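Local coordinates for protein salmonella typhimurium DB7155 bacteriophage DET7 tailspike (PDB 2V5I) that serves as the trimeric receptor-binding tailspike of the phage and probably binds and hydrolyses the O-antigen polysaccharide of its Salmonella host, at residues V411-N416 with K430-N435; N395-A400 with S417-L422; H362-V367 with I387-C392. One frame throughout, in Å; residues are numbered along the deposited sequence.

Interaction 1. Residues V411-N416 with K430-N435; sequences VISAPN and KILVGN
The flat groups that meet here are peptide units of neighbouring turns in a right-handed parallel beta-helix: Lys430 C=O takes Val411 N-H within the carbonyl plane, N to O 2.8 Å, and weakly Ile412 N-H as well. Strands 412-414 and 431-433 run in parallel, 15° apart. One sheet face carries Ile412, Ala414, Ile431 and Val433 and packs on Ile419 and Leu422 of the strand across the helix interior; the other carries Ser413 and Leu432 and is more open to solvent. The bonds Leu432 N to Ile412 O (2.9 Å) and Ala414 N to Leu432 O (2.8 Å) continue the pairing, and Gly434 N reaches Ala414 O at the corner. Inside, Ile412 CB lies 4.5 Å from Ile431 CG2; in one of the two conformers modelled for Val433, its CG1 also comes obliquely onto Ile412 CG2 at 3.7 Å. Ile431 and Val433 also touch Phe449 of the second subunit. Outside, Leu432 CG, anti to the backbone N, lies 4.1 Å from Pro415 CB, where residues 415-416 turn the corner; Leu432 CD2 ends 3.8 Å from Ser413 OG.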
ATOM      1  N   VAL A 411     -21.819  -2.900 -11.307  1.00 11.00           N
ATOM      2  CA  VAL A 411     -20.431  -2.778 -10.867  1.00 11.13           C
ATOM      3  C   VAL A 411     -20.448  -2.677  -9.338  1.00 11.75           C
ATOM      4  O   VAL A 411     -19.716  -3.395  -8.667  1.00 12.36           O
ATOM      5  CB  VAL A 411     -19.729  -1.593 -11.497  1.00 12.23           C
ATOM      6  CG1 VAL A 411     -18.311  -1.395 -10.916  1.00 14.37           C
ATOM      7  CG2 VAL A 411     -19.641  -1.779 -12.975  1.00 12.67           C
ATOM      8  N   ILE A 412     -21.257  -1.745  -8.800  1.00 10.93           N
ATOM      9  CA  ILE A 412     -21.388  -1.550  -7.369  1.00 10.68           C
ATOM     10  C   ILE A 412     -22.853  -1.658  -6.962  1.00 13.02           C
ATOM     11  O   ILE A 412     -23.697  -1.000  -7.549  1.00 12.89           O
ATOM     12  CB  ILE A 412     -20.907  -0.132  -6.941  1.00 12.07           C
ATOM     13  CG1 ILE A 412     -19.409  -0.036  -7.139  1.00 15.29           C
ATOM     14  CG2 ILE A 412     -21.248   0.149  -5.439  1.00 17.83           C
ATOM     15  CD1 ILE A 412     -18.862   1.384  -7.083  1.00 21.51           C
ATOM     16  N   SER A 413     -23.102  -2.454  -5.927  1.00 12.61           N
ATOM     17  CA  SER A 413     -24.392  -2.517  -5.242  1.00 11.82           C
ATOM     18  C   SER A 413     -24.148  -2.357  -3.745  1.00 12.74           C
ATOM     19  O   SER A 413     -23.770  -3.301  -3.021  1.00 13.78           O
ATOM     20  CB  SER A 413     -25.021  -3.861  -5.538  1.00 15.08           C
ATOM     21  OG  SER A 413     -26.225  -4.055  -4.802  1.00 20.51           O
ATOM     22  N   ALA A 414     -24.339  -1.118  -3.298  1.00 12.51           N
ATOM     23  CA  ALA A 414     -24.105  -0.703  -1.916  1.00 11.56           C
ATOM     24  C   ALA A 414     -25.170   0.286  -1.482  1.00 11.46           C
ATOM     25  O   ALA A 414     -24.907   1.443  -1.172  1.00 11.93           O
ATOM     26  CB  ALA A 414     -22.700  -0.108  -1.769  1.00 11.24           C
ATOM     27  N   PRO A 415     -26.424  -0.183  -1.476  1.00 12.61           N
ATOM     28  CA  PRO A 415     -27.563   0.715  -1.327  1.00 13.12           C
ATOM     29  C   PRO A 415     -27.702   1.454  -0.014  1.00 11.90           C
ATOM     30  O   PRO A 415     -28.441   2.448   0.032  1.00 12.75           O
ATOM     31  CB  PRO A 415     -28.758  -0.210  -1.563  1.00 12.79           C
ATOM     32  CG  PRO A 415     -28.275  -1.595  -1.331  1.00 16.92           C
ATOM     33  CD  PRO A 415     -26.807  -1.605  -1.612  1.00 13.57           C
ATOM     34  N   ASN A 416     -27.020   1.009   1.042  1.00 12.97           N
ATOM     35  CA  ASN A 416     -27.072   1.676   2.320  1.00 13.56           C
ATOM     36  C   ASN A 416     -25.739   2.368   2.689  1.00 13.45           C
ATOM     37  O   ASN A 416     -25.587   2.831   3.840  1.00 15.46           O
ATOM     38  CB  ASN A 416     -27.426   0.648   3.371  1.00 15.01           C
ATOM     39  CG  ASN A 416     -28.799   0.025   3.143  1.00 20.17           C
ATOM     40  OD1 ASN A 416     -29.792   0.743   2.986  1.00 19.48           O
ATOM     41  ND2 ASN A 416     -28.864  -1.320   3.155  1.00 19.18           N
ATOM     42  N   LYS A 430     -24.424   1.612 -13.852  1.00 14.59           N
ATOM     43  CA  LYS A 430     -24.258   0.303 -13.228  1.00 15.19           C
ATOM     44  C   LYS A 430     -23.793   0.452 -11.781  1.00 14.81           C
ATOM     45  O   LYS A 430     -23.016  -0.353 -11.265  1.00 14.13           O
ATOM     46  CB  LYS A 430     -23.263  -0.508 -14.036  1.00 16.23           C
ATOM     47  CG  LYS A 430     -23.707  -0.778 -15.438  1.00 19.61           C
ATOM     48  CD  LYS A 430     -24.914  -1.680 -15.501  1.00 21.57           C
ATOM     49  CE  LYS A 430     -25.277  -1.986 -16.954  1.00 26.92           C
ATOM     50  NZ  LYS A 430     -26.507  -2.763 -17.000  1.00 32.41           N
ATOM     51  N   ILE A 431     -24.277   1.514 -11.124  1.00 14.82           N
ATOM     52  CA  ILE A 431     -23.994   1.793  -9.729  1.00 15.83           C
ATOM     53  C   ILE A 431     -25.289   1.987  -8.975  1.00 15.92           C
ATOM     54  O   ILE A 431     -26.170   2.711  -9.443  1.00 16.10           O
ATOM     55  CB  ILE A 431     -23.242   3.129  -9.628  1.00 18.55           C
ATOM     56  CG1 ILE A 431     -21.887   3.057 -10.316  1.00 23.28           C
ATOM     57  CG2 ILE A 431     -23.084   3.561  -8.218  1.00 18.71           C
ATOM     58  CD1 ILE A 431     -21.312   4.432 -10.536  1.00 25.35           C
ATOM     59  N   LEU A 432     -25.405   1.350  -7.823  1.00 14.44           N
ATOM     60  CA  LEU A 432     -26.500   1.557  -6.898  1.00 17.27           C
ATOM     61  C   LEU A 432     -25.860   1.821  -5.555  1.00 15.13           C
ATOM     62  O   LEU A 432     -25.215   0.952  -5.009  1.00 14.71           O
ATOM     63  CB  LEU A 432     -27.383   0.303  -6.828  1.00 20.71           C
ATOM     64  CG  LEU A 432     -28.310   0.053  -5.635  1.00 27.40           C
ATOM     65  CD1 LEU A 432     -29.519   0.959  -5.683  1.00 31.99           C
ATOM     66  CD2 LEU A 432     -28.786  -1.419  -5.626  1.00 33.75           C
ATOM     67  N   VAL A 433     -25.998   3.042  -5.038  1.00 14.89           N
ATOM     68  CA  VAL A 433     -25.421   3.415  -3.756  1.00 14.05           C
ATOM     69  C   VAL A 433     -26.377   4.257  -2.955  1.00 14.16           C
ATOM     70  O   VAL A 433     -27.256   4.890  -3.541  1.00 15.71           O
ATOM     71  CB  VAL A 433     -24.072   4.164  -3.902  0.70 14.10           C
ATOM     72  CG1 VAL A 433     -23.014   3.245  -4.467  0.70 18.95           C
ATOM     73  CG2 VAL A 433     -24.228   5.425  -4.756  0.70 11.83           C
ATOM     74  N   GLY A 434     -26.200   4.248  -1.635  1.00 11.18           N
ATOM     75  CA  GLY A 434     -26.924   5.156  -0.739  1.00 12.41           C
ATOM     76  C   GLY A 434     -26.680   6.618  -1.100  1.00 13.24           C
ATOM     77  O   GLY A 434     -27.610   7.384  -1.311  1.00 13.65           O
ATOM     78  N   ASN A 435     -25.412   6.994  -1.153  1.00 11.41           N
ATOM     79  CA  ASN A 435     -25.026   8.340  -1.560  1.00 10.23           C
ATOM     80  C   ASN A 435     -23.610   8.281  -2.132  1.00 10.77           C
ATOM     81  O   ASN A 435     -22.799   7.454  -1.738  1.00 11.98           O
ATOM     82  CB  ASN A 435     -25.001   9.329  -0.424  1.00 12.25           C
ATOM     83  CG  ASN A 435     -25.253  10.774  -0.884  1.00 13.08           C
ATOM     84  OD1 ASN A 435     -25.389  11.057  -2.103  1.00 15.99           O
ATOM     85  ND2 ASN A 435     -25.288  11.690   0.056  1.00 25.17           N
TER

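Interaction 2. Residues N395-A400 with S417-L422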
ATOM      1  N   ASN A 395     -14.082   5.020   1.190  1.00 10.69           N
ATOM      2  CA  ASN A 395     -13.278   6.211   0.942  1.00 12.26           C
ATOM      3  C   ASN A 395     -12.195   5.822  -0.053  1.00  9.63           C
ATOM      4  O   ASN A 395     -11.148   5.303   0.366  1.00 11.61           O
ATOM      5  CB  ASN A 395     -12.482   6.604   2.211  1.00 14.29           C
ATOM      6  CG  ASN A 395     -13.328   7.106   3.334  1.00 18.08           C
ATOM      7  OD1 ASN A 395     -14.180   7.956   3.128  1.00 16.18           O
ATOM      8  ND2 ASN A 395     -13.060   6.595   4.583  1.00 18.48           N
ATOM      9  N   GLY A 396     -12.389   6.054  -1.344  1.00 11.13           N
ATOM     10  CA  GLY A 396     -11.373   5.819  -2.326  1.00 12.82           C
ATOM     11  C   GLY A 396     -11.456   4.408  -2.863  1.00 13.03           C
ATOM     12  O   GLY A 396     -11.074   3.453  -2.191  1.00 13.98           O
ATOM     13  N   ILE A 397     -12.007   4.269  -4.063  1.00 11.15           N
ATOM     14  CA  ILE A 397     -12.235   2.961  -4.675  1.00 10.20           C
ATOM     15  C   ILE A 397     -12.074   3.068  -6.187  1.00 11.39           C
ATOM     16  O   ILE A 397     -12.727   3.856  -6.844  1.00 11.70           O
ATOM     17  CB  ILE A 397     -13.596   2.329  -4.252  1.00 11.24           C
ATOM     18  CG1 ILE A 397     -13.811   0.991  -4.982  1.00 15.67           C
ATOM     19  CG2 ILE A 397     -14.789   3.304  -4.445  1.00 15.21           C
ATOM     20  CD1 ILE A 397     -14.882   0.118  -4.369  1.00 19.88           C
ATOM     21  N   ARG A 398     -11.218   2.191  -6.714  1.00  9.99           N
ATOM     22  CA  ARG A 398     -11.011   2.054  -8.149  1.00  9.71           C
ATOM     23  C   ARG A 398     -11.798   0.845  -8.566  1.00 11.74           C
ATOM     24  O   ARG A 398     -11.615  -0.223  -7.994  1.00 11.65           O
ATOM     25  CB  ARG A 398      -9.518   1.864  -8.422  1.00 10.69           C
ATOM     26  CG  ARG A 398      -8.756   3.140  -8.079  1.00 12.58           C
ATOM     27  CD  ARG A 398      -7.377   2.944  -7.715  1.00 22.68           C
ATOM     28  NE  ARG A 398      -7.193   2.223  -6.463  1.00 20.04           N
ATOM     29  CZ  ARG A 398      -6.930   2.761  -5.293  1.00 25.81           C
ATOM     30  NH1 ARG A 398      -6.885   4.078  -5.153  1.00 31.08           N
ATOM     31  NH2 ARG A 398      -6.721   1.949  -4.252  1.00 22.58           N
ATOM     32  N   ALA A 399     -12.749   1.041  -9.490  1.00 11.08           N
ATOM     33  CA  ALA A 399     -13.741   0.020  -9.814  1.00 11.15           C
ATOM     34  C   ALA A 399     -13.871  -0.290 -11.314  1.00 11.78           C
ATOM     35  O   ALA A 399     -14.899  -0.835 -11.716  1.00 14.70           O
ATOM     36  CB  ALA A 399     -15.096   0.407  -9.275  1.00 11.29           C
ATOM     37  N   ALA A 400     -12.902   0.061 -12.145  1.00 11.04           N
ATOM     38  CA  ALA A 400     -12.938  -0.329 -13.570  1.00 12.98           C
ATOM     39  C   ALA A 400     -11.537  -0.668 -14.070  1.00 14.04           C
ATOM     40  O   ALA A 400     -10.605   0.090 -13.853  1.00 15.82           O
ATOM     41  CB  ALA A 400     -13.496   0.793 -14.436  1.00 14.18           C
ATOM     42  N   SER A 417     -24.820   2.472   1.722  1.00 13.09           N
ATOM     43  CA  SER A 417     -23.491   3.000   1.981  1.00 12.48           C
ATOM     44  C   SER A 417     -23.298   4.389   1.363  1.00 12.27           C
ATOM     45  O   SER A 417     -23.967   4.721   0.383  1.00 12.47           O
ATOM     46  CB  SER A 417     -22.458   2.052   1.408  1.00 13.77           C
ATOM     47  OG  SER A 417     -22.509   0.797   2.109  1.00 15.42           O
ATOM     48  N   THR A 418     -22.313   5.112   1.882  1.00 13.48           N
ATOM     49  CA  THR A 418     -21.846   6.340   1.284  1.00 13.85           C
ATOM     50  C   THR A 418     -20.459   6.092   0.712  1.00 11.38           C
ATOM     51  O   THR A 418     -19.604   5.551   1.410  1.00 11.75           O
ATOM     52  CB  THR A 418     -21.809   7.447   2.311  1.00 15.62           C
ATOM     53  OG1 THR A 418     -23.181   7.739   2.701  1.00 19.90           O
ATOM     54  CG2 THR A 418     -21.154   8.702   1.732  1.00 18.31           C
ATOM     55  N   ILE A 419     -20.251   6.530  -0.536  1.00 10.88           N
ATOM     56  CA  ILE A 419     -19.014   6.319  -1.255  1.00 11.48           C
ATOM     57  C   ILE A 419     -18.462   7.654  -1.712  1.00 11.58           C
ATOM     58  O   ILE A 419     -19.205   8.513  -2.171  1.00 12.07           O
ATOM     59  CB  ILE A 419     -19.223   5.364  -2.462  1.00 11.43           C
ATOM     60  CG1 ILE A 419     -19.766   4.011  -1.923  1.00 15.73           C
ATOM     61  CG2 ILE A 419     -17.903   5.272  -3.261  1.00 11.63           C
ATOM     62  CD1 ILE A 419     -19.829   2.968  -2.917  1.00 21.18           C
ATOM     63  N   SER A 420     -17.159   7.854  -1.488  1.00 11.30           N
ATOM     64  CA  SER A 420     -16.424   8.987  -2.032  1.00 12.93           C
ATOM     65  C   SER A 420     -15.188   8.491  -2.757  1.00 13.17           C
ATOM     66  O   SER A 420     -14.674   7.431  -2.443  1.00 12.99           O
ATOM     67  CB  SER A 420     -15.933   9.931  -0.934  1.00 15.19           C
ATOM     68  OG  SER A 420     -16.991  10.332  -0.104  1.00 17.87           O
ATOM     69  N   GLY A 421     -14.714   9.260  -3.738  1.00 12.03           N
ATOM     70  CA  GLY A 421     -13.430   8.952  -4.366  1.00 10.87           C
ATOM     71  C   GLY A 421     -13.500   7.753  -5.291  1.00 10.01           C
ATOM     72  O   GLY A 421     -12.565   6.955  -5.328  1.00 11.65           O
ATOM     73  N   LEU A 422     -14.632   7.599  -5.991  1.00 10.72           N
ATOM     74  CA  LEU A 422     -14.791   6.496  -6.966  1.00 10.96           C
ATOM     75  C   LEU A 422     -14.096   6.863  -8.263  1.00 13.14           C
ATOM     76  O   LEU A 422     -14.410   7.914  -8.844  1.00 15.22           O
ATOM     77  CB  LEU A 422     -16.272   6.222  -7.203  1.00 12.51           C
ATOM     78  CG  LEU A 422     -16.616   5.185  -8.237  1.00 12.50           C
ATOM     79  CD1 LEU A 422     -16.055   3.845  -7.886  1.00 15.01           C
ATOM     80  CD2 LEU A 422     -18.168   5.112  -8.353  1.00 13.55           C
TER
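Gly396 N-H donates to Ser420 O in a nearly straight bond, N to O 2.9 Å, joining two successive turns of the parallel beta-helix where strand 393-398 bends at a corner. Ile397 N follows with a bond of 3.0 Å to Gly421 O, approaching from above the carbonyl plane, and the same oxygen takes a CA-H contact from Gly396. Two glycines thus face each other across the bend, each with positive phi (90° at Gly396, 74° at Gly421). Without a side chain on Gly421, the two backbones come closer here than at the flanking pairs Asn395-Ser420 and Ile397-Leu422. Ile397 O receives a CA-H contact from Leu422 at 3.4 Å.

Beyond the corner the contact is hydrocarbon. Ile397 CG1 is anti to the backbone N (chi1 177°), which leaves CG2 between N and the carbonyl carbon, and this methyl does the touching: it meets Ile419 CG2 obliquely at 3.9 Å and Leu422 CD1 at 3.7 Å. Ile397 and Leu422 lie side by side and point the same way, into the helix interior, where Ile386 and Ile431 are further neighbours.

On the other face Ser420 OG bonds to Leu437 O of the next turn, and Asn395 ND2 makes a weak bond to Ala400 O of the second subunit, so this side borders the trimer interface. Leu422 CD1 serves three neighbours at once: besides meeting the Ile397 methyl, Leu422 CD1 lies 3.5 Å from Ile397 O. The third is Ala399, with 3.8 Å between Leu422 CD1 and Ala399 CB.

Interaction 3. Residues H362-V367 with I387-C392; sequences HTYNRV and IIIGDC
His362 presents one ring face to Ile389, whose CG1 sits 4.0 Å from the ring centroid in a CH-pi contact, displaced toward the rim by CG. The imidazole, its CG anti to the backbone N (chi1 -165°), also stacks with His316 and is linked through NE2 to Tyr364 OH at 3.0 Å. The phenol lies beside Ile389, pointing the same way, and its CD2 rests 3.8 Å from Gly390 CA, where the absence of a side chain makes room for the ring.

This is the outer corner of two parallel beta-helix turns, where both segments leave their strands. Asp391 centres an inverse gamma turn; its CG lies between the backbone N and the carbonyl carbon (chi1 56°), and OD1 is brought to the edge of the Tyr364 ring. Asn365 N bonds to Asp391 O at 2.9 Å and weakly to OD1. A water donates to Asn365 OD1 and Asp391 OD2, at 2.8 and 2.7 Å.

Cys392 SG, anti to the carbonyl carbon (chi1 -67°), is buried, accepts Arg366 N-H at 3.6 Å and lies 3.4 Å from Thr363 OG1, a buried hydroxyl without a partner in the model. The buried side thus brings together the Cys392 sulfur and the Thr363 hydroxyl, the exposed side the Asp391 carboxylate and a water. Asn365 and that carboxylate are therefore joined twice, weakly but directly at OD1 and through water at OD2.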
ATOM      1  N   HIS A 362     -21.083  -8.510   3.672  1.00 10.94           N
ATOM      2  CA  HIS A 362     -22.345  -8.492   4.381  1.00 11.28           C
ATOM      3  C   HIS A 362     -22.105  -7.856   5.736  1.00 10.97           C
ATOM      4  O   HIS A 362     -22.153  -8.502   6.808  1.00 10.37           O
ATOM      5  CB  HIS A 362     -22.897  -9.918   4.505  1.00 12.50           C
ATOM      6  CG  HIS A 362     -24.334  -9.952   4.893  1.00 14.19           C
ATOM      7  ND1 HIS A 362     -25.177 -10.960   4.487  1.00 20.65           N
ATOM      8  CD2 HIS A 362     -25.078  -9.113   5.650  1.00 15.82           C
ATOM      9  CE1 HIS A 362     -26.380 -10.730   4.974  1.00 17.97           C
ATOM     10  NE2 HIS A 362     -26.356  -9.615   5.672  1.00 17.05           N
ATOM     11  N   THR A 363     -21.825  -6.544   5.683  1.00 10.90           N
ATOM     12  CA  THR A 363     -21.263  -5.805   6.781  1.00 10.09           C
ATOM     13  C   THR A 363     -22.087  -4.572   7.075  1.00 11.43           C
ATOM     14  O   THR A 363     -22.825  -4.072   6.204  1.00 11.75           O
ATOM     15  CB  THR A 363     -19.826  -5.357   6.498  1.00  8.70           C
ATOM     16  OG1 THR A 363     -19.811  -4.606   5.264  1.00 11.05           O
ATOM     17  CG2 THR A 363     -18.935  -6.583   6.340  1.00 11.03           C
ATOM     18  N   TYR A 364     -21.955  -4.141   8.320  1.00 10.08           N
ATOM     19  CA  TYR A 364     -22.682  -3.019   8.915  1.00 11.39           C
ATOM     20  C   TYR A 364     -21.744  -2.138   9.680  1.00  9.44           C
ATOM     21  O   TYR A 364     -20.961  -2.628  10.479  1.00 11.73           O
ATOM     22  CB  TYR A 364     -23.754  -3.559   9.888  1.00 11.55           C
ATOM     23  CG  TYR A 364     -24.678  -4.534   9.226  1.00 14.03           C
ATOM     24  CD1 TYR A 364     -24.299  -5.862   9.052  1.00 14.38           C
ATOM     25  CD2 TYR A 364     -25.900  -4.134   8.739  1.00 15.09           C
ATOM     26  CE1 TYR A 364     -25.096  -6.750   8.407  1.00 18.99           C
ATOM     27  CE2 TYR A 364     -26.711  -5.041   8.069  1.00 15.83           C
ATOM     28  CZ  TYR A 364     -26.316  -6.347   7.941  1.00 17.66           C
ATOM     29  OH  TYR A 364     -27.130  -7.254   7.304  1.00 22.69           O
ATOM     30  N   ASN A 365     -21.827  -0.816   9.485  1.00 11.89           N
ATOM     31  CA  ASN A 365     -20.981   0.145  10.220  1.00 11.26           C
ATOM     32  C   ASN A 365     -19.485  -0.137  10.119  1.00  9.81           C
ATOM     33  O   ASN A 365     -18.721  -0.031  11.123  1.00 12.92           O
ATOM     34  CB  ASN A 365     -21.381   0.220  11.699  1.00 12.97           C
ATOM     35  CG  ASN A 365     -20.746   1.434  12.438  1.00 18.34           C
ATOM     36  OD1 ASN A 365     -20.794   2.567  11.941  1.00 21.93           O
ATOM     37  ND2 ASN A 365     -20.206   1.198  13.634  1.00 22.59           N
ATOM     38  N   ARG A 366     -19.093  -0.504   8.886  1.00 10.43           N
ATOM     39  CA  ARG A 366     -17.677  -0.763   8.587  1.00  8.11           C
ATOM     40  C   ARG A 366     -17.162   0.255   7.595  1.00  9.74           C
ATOM     41  O   ARG A 366     -17.898   0.737   6.760  1.00 11.34           O
ATOM     42  CB  ARG A 366     -17.534  -2.163   7.976  1.00  9.33           C
ATOM     43  CG  ARG A 366     -16.089  -2.659   7.758  1.00  8.27           C
ATOM     44  CD  ARG A 366     -15.987  -4.196   7.694  1.00  8.25           C
ATOM     45  NE  ARG A 366     -16.328  -4.812   9.014  1.00  7.94           N
ATOM     46  CZ  ARG A 366     -16.423  -6.083   9.291  1.00 11.27           C
ATOM     47  NH1 ARG A 366     -16.145  -6.970   8.389  1.00 10.25           N
ATOM     48  NH2 ARG A 366     -16.760  -6.426  10.532  1.00 10.99           N
ATOM     49  N   VAL A 367     -15.874   0.568   7.712  1.00  8.62           N
ATOM     50  CA  VAL A 367     -15.186   1.527   6.819  1.00 10.14           C
ATOM     51  C   VAL A 367     -14.218   0.772   5.921  1.00 10.55           C
ATOM     52  O   VAL A 367     -13.399   0.039   6.402  1.00 11.22           O
ATOM     53  CB  VAL A 367     -14.412   2.612   7.604  1.00 13.41           C
ATOM     54  CG1 VAL A 367     -13.783   3.628   6.611  1.00 13.36           C
ATOM     55  CG2 VAL A 367     -15.332   3.341   8.563  1.00 15.49           C
ATOM     56  N   ILE A 387     -20.288  -5.744  -3.734  1.00 11.71           N
ATOM     57  CA  ILE A 387     -21.545  -5.805  -2.980  1.00 13.14           C
ATOM     58  C   ILE A 387     -21.248  -5.467  -1.527  1.00 12.49           C
ATOM     59  O   ILE A 387     -20.330  -6.036  -0.934  1.00 11.56           O
ATOM     60  CB  ILE A 387     -22.099  -7.222  -3.034  1.00 15.16           C
ATOM     61  CG1 ILE A 387     -22.451  -7.587  -4.478  1.00 17.76           C
ATOM     62  CG2 ILE A 387     -23.297  -7.368  -2.062  1.00 17.42           C
ATOM     63  CD1 ILE A 387     -22.238  -9.086  -4.808  1.00 23.24           C
ATOM     64  N   ILE A 388     -21.964  -4.477  -0.986  1.00 11.73           N
ATOM     65  CA  ILE A 388     -21.941  -4.158   0.424  1.00 11.49           C
ATOM     66  C   ILE A 388     -23.398  -4.127   0.849  1.00 13.06           C
ATOM     67  O   ILE A 388     -24.190  -3.414   0.266  1.00 13.74           O
ATOM     68  CB  ILE A 388     -21.270  -2.795   0.739  1.00 12.97           C
ATOM     69  CG1 ILE A 388     -19.837  -2.757   0.179  1.00 13.83           C
ATOM     70  CG2 ILE A 388     -21.285  -2.532   2.237  1.00 14.54           C
ATOM     71  CD1 ILE A 388     -19.160  -1.406   0.337  1.00 16.22           C
ATOM     72  N   ILE A 389     -23.748  -4.854   1.912  1.00 12.45           N
ATOM     73  CA  ILE A 389     -25.163  -4.993   2.300  1.00 13.26           C
ATOM     74  C   ILE A 389     -25.644  -3.902   3.239  1.00 14.49           C
ATOM     75  O   ILE A 389     -26.703  -3.325   3.012  1.00 15.45           O
ATOM     76  CB  ILE A 389     -25.397  -6.348   2.996  1.00 14.20           C
ATOM     77  CG1 ILE A 389     -25.052  -7.486   2.055  1.00 15.32           C
ATOM     78  CG2 ILE A 389     -26.837  -6.452   3.520  1.00 15.58           C
ATOM     79  CD1 ILE A 389     -25.885  -7.562   0.768  1.00 20.29           C
ATOM     80  N   GLY A 390     -24.872  -3.598   4.275  1.00 13.37           N
ATOM     81  CA  GLY A 390     -25.279  -2.661   5.303  1.00 13.01           C
ATOM     82  C   GLY A 390     -24.745  -1.251   5.214  1.00 13.75           C
ATOM     83  O   GLY A 390     -24.330  -0.793   4.131  1.00 16.11           O
ATOM     84  N   ASP A 391     -24.848  -0.515   6.325  1.00 14.91           N
ATOM     85  CA  ASP A 391     -24.571   0.934   6.381  1.00 16.24           C
ATOM     86  C   ASP A 391     -23.079   1.211   6.549  1.00 15.20           C
ATOM     87  O   ASP A 391     -22.604   1.346   7.674  1.00 17.77           O
ATOM     88  CB  ASP A 391     -25.336   1.588   7.529  1.00 18.72           C
ATOM     89  CG  ASP A 391     -25.033   0.949   8.911  1.00 25.11           C
ATOM     90  OD1 ASP A 391     -24.944  -0.308   9.045  1.00 25.35           O
ATOM     91  OD2 ASP A 391     -24.878   1.730   9.885  1.00 36.69           O
ATOM     92  N   CYS A 392     -22.363   1.257   5.432  1.00 12.73           N
ATOM     93  CA  CYS A 392     -20.889   1.345   5.465  1.00 11.91           C
ATOM     94  C   CYS A 392     -20.413   2.639   4.773  1.00 10.49           C
ATOM     95  O   CYS A 392     -21.218   3.388   4.222  1.00 12.51           O
ATOM     96  CB  CYS A 392     -20.323   0.090   4.802  1.00 11.82           C
ATOM     97  SG  CYS A 392     -20.712  -1.429   5.855  1.00 14.87           S
TER
HETATM   98  O   HOH W   1     -22.994   3.552  10.586  1.00 35.88           O

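In the fold
All three contacts join consecutive turns of the beta-helix. Interactions 1 and 3 lie along the same face: strand 386-388 of interaction 3 neighbours strand 412-414 of interaction 1, and Asn416 ND2 bonds to Ile389 O between them. Interaction 2 lies on other faces and is the buried one, its hydrocarbon meeting that of interaction 1 where Leu422 packs on Ile431. Segment 411-416 leads directly into 417-422, so interactions 1 and 2 interlock, their segments alternating along the chain. Strand pairing dominates interaction 1, glycine corner bonds and aliphatic packing interaction 2, whereas interaction 3, at partly exposed bends, relies on rings, sulfur, carboxylate and water. All three touch the second subunit.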